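Local coordinates for protein dual function macrocyclase-peptidase POPB (Galerina marginata, PDB 5N4B) that cleaves peptide bonds after proline and macrocyclizes the trimmed peptide precursor in the biosynthesis of amanitin toxins, at residues D49-A54 with F673-Q678. The protein carries 1 engineered substitution. Residues are numbered along the deposited sequence; the frame is centred on the assembly and turned at random.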
loop_
_atom_site.group_PDB
_atom_site.type_symbol
_atom_site.label_atom_id
_atom_site.label_comp_id
_atom_site.label_asym_id
_atom_site.label_seq_id
_atom_site.Cartn_x
_atom_site.Cartn_y
_atom_site.Cartn_z
ATOM N N ASP A 49 -8.213 25.515 12.935
ATOM C CA ASP A 49 -9.396 24.748 13.317
ATOM C C ASP A 49 -10.676 25.409 12.815
ATOM O O ASP A 49 -11.604 24.721 12.369
ATOM C CB ASP A 49 -9.473 24.622 14.830
ATOM C CG ASP A 49 -8.407 23.724 15.421
ATOM O OD1 ASP A 49 -7.765 22.924 14.714
ATOM O OD2 ASP A 49 -8.240 23.809 16.657
ATOM N N LYS A 50 -10.760 26.734 12.890
ATOM C CA LYS A 50 -11.941 27.426 12.377
ATOM C C LYS A 50 -12.067 27.210 10.876
ATOM O O LYS A 50 -13.167 26.995 10.351
ATOM C CB LYS A 50 -11.927 28.918 12.704
ATOM C CG LYS A 50 -12.239 29.225 14.171
ATOM C CD LYS A 50 -12.121 30.731 14.486
ATOM C CE LYS A 50 -12.245 30.994 15.995
ATOM N NZ LYS A 50 -12.093 32.448 16.337
ATOM N N TRP A 51 -10.949 27.250 10.180
ATOM C CA TRP A 51 -10.957 27.073 8.735
ATOM C C TRP A 51 -11.317 25.647 8.354
ATOM O O TRP A 51 -12.153 25.430 7.465
ATOM C CB TRP A 51 -9.614 27.471 8.153
ATOM C CG TRP A 51 -9.476 27.351 6.639
ATOM C CD1 TRP A 51 -9.770 28.307 5.703
ATOM C CD2 TRP A 51 -9.022 26.213 5.912
ATOM N NE1 TRP A 51 -9.532 27.814 4.436
ATOM C CE2 TRP A 51 -9.069 26.526 4.540
ATOM C CE3 TRP A 51 -8.597 24.955 6.292
ATOM C CZ2 TRP A 51 -8.687 25.618 3.557
ATOM C CZ3 TRP A 51 -8.234 24.054 5.313
ATOM C CH2 TRP A 51 -8.274 24.399 3.964
ATOM N N THR A 52 -10.727 24.654 9.014
ATOM C CA THR A 52 -11.059 23.282 8.657
ATOM C C THR A 52 -12.511 22.964 8.976
ATOM O O THR A 52 -13.155 22.218 8.225
ATOM C CB THR A 52 -10.132 22.259 9.335
ATOM O OG1 THR A 52 -10.213 22.385 10.758
ATOM C CG2 THR A 52 -8.697 22.445 8.911
ATOM N N THR A 53 -13.015 23.488 10.104
ATOM C CA THR A 53 -14.406 23.298 10.473
ATOM C C THR A 53 -15.324 23.931 9.443
ATOM O O THR A 53 -16.280 23.302 8.977
ATOM C CB THR A 53 -14.655 23.888 11.864
ATOM O OG1 THR A 53 -13.884 23.158 12.808
ATOM C CG2 THR A 53 -16.138 23.792 12.228
ATOM N N ALA A 54 -15.005 25.167 9.018
ATOM C CA ALA A 54 -15.804 25.840 7.994
ATOM C C ALA A 54 -15.790 25.058 6.672
ATOM O O ALA A 54 -16.823 24.929 5.999
ATOM C CB ALA A 54 -15.332 27.276 7.749
ATOM N N PHE A 673 -3.675 23.488 -1.418
ATOM C CA PHE A 673 -4.225 23.354 -2.759
ATOM C C PHE A 673 -5.657 23.875 -2.816
ATOM O O PHE A 673 -6.000 24.657 -3.711
ATOM C CB PHE A 673 -4.083 21.930 -3.290
ATOM C CG PHE A 673 -4.488 21.781 -4.720
ATOM C CD1 PHE A 673 -3.706 22.356 -5.708
ATOM C CD2 PHE A 673 -5.643 21.133 -5.058
ATOM C CE1 PHE A 673 -4.041 22.223 -7.041
ATOM C CE2 PHE A 673 -5.998 20.993 -6.405
ATOM C CZ PHE A 673 -5.191 21.570 -7.382
ATOM N N ILE A 674 -6.510 23.467 -1.875
ATOM C CA ILE A 674 -7.916 23.882 -1.918
ATOM C C ILE A 674 -8.036 25.386 -1.656
ATOM O O ILE A 674 -8.847 26.080 -2.283
ATOM C CB ILE A 674 -8.821 23.037 -1.009
ATOM C CG1 ILE A 674 -10.316 23.215 -1.341
ATOM C CG2 ILE A 674 -8.572 23.379 0.430
ATOM C CD1 ILE A 674 -10.701 22.749 -2.718
ATOM N N ALA A 675 -7.217 25.927 -0.758
ATOM C CA ALA A 675 -7.270 27.372 -0.529
ATOM C C ALA A 675 -6.867 28.140 -1.781
ATOM O O ALA A 675 -7.441 29.195 -2.093
ATOM C CB ALA A 675 -6.358 27.716 0.650
ATOM N N THR A 676 -5.882 27.619 -2.509
ATOM C CA THR A 676 -5.421 28.249 -3.738
ATOM C C THR A 676 -6.473 28.146 -4.841
ATOM O O THR A 676 -6.713 29.108 -5.578
ATOM C CB THR A 676 -4.077 27.616 -4.141
ATOM O OG1 THR A 676 -3.131 27.819 -3.086
ATOM C CG2 THR A 676 -3.512 28.239 -5.364
ATOM N N LEU A 677 -7.131 26.994 -4.974
ATOM C CA LEU A 677 -8.218 26.886 -5.927
ATOM C C LEU A 677 -9.311 27.881 -5.608
ATOM O O LEU A 677 -9.818 28.571 -6.499
ATOM C CB LEU A 677 -8.810 25.487 -5.908
ATOM C CG LEU A 677 -8.079 24.333 -6.564
ATOM C CD1 LEU A 677 -8.861 23.047 -6.382
ATOM C CD2 LEU A 677 -7.851 24.636 -8.037
ATOM N N GLN A 678 -9.744 27.915 -4.350
ATOM C CA GLN A 678 -10.853 28.790 -3.963
ATOM C C GLN A 678 -10.512 30.247 -4.091
ATOM O O GLN A 678 -11.414 31.041 -4.356
ATOM C CB GLN A 678 -11.351 28.446 -2.550
ATOM C CG GLN A 678 -11.969 27.056 -2.431
ATOM C CD GLN A 678 -12.352 26.678 -0.987
ATOM O OE1 GLN A 678 -12.074 27.420 -0.028
ATOM N NE2 GLN A 678 -12.992 25.515 -0.820
HETATM O O HOH W 1 -9.892 28.304 1.382
#
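Trp51, on helix 46-64, carries the direct contact with Ile674 and Ala675 of helix 668-680. Its CG lies anti to the backbone N (chi1 -179°), which sends the indole toward helix 668-680. Ile674 CG2 sits at the edge of the benzo ring, near its plane, 3.7 Å from Trp51 CH2. Ala675 CB makes a looser contact, 4.3 Å from Trp51 CZ2. The Trp51 and Ala675 CA atoms remain 10.0 Å apart, so the indole bridges much of the distance between the two backbones. A water in the indole plane accepts from Trp51 NE1 (3.1 Å) and donates to Gln678 OE1 (2.7 Å), giving both buried side chains a polar link beside the apolar one. Gln678 OE1 also accepts from Gln55 NE2 and Gln678 NE2 donates to Leu688 O, which sets the amide's rotation. Phe671 stacks edge-to-face with Trp51. Further along, Thr52 OG1 bonds Lys694 NZ, just beyond strand 688-693. Thr53 OG1 donates a hydrogen bond to Asp49 O (2.8 Å), which takes the helical bond of Thr53 N from the opposite face. Ile674 packs on strands 653-659 and 688-693, and Phe673 on helix 579-590, so helix 46-64, from the N-terminal part of the alpha/beta-hydrolase domain, packs against a helix lying on the central sheet.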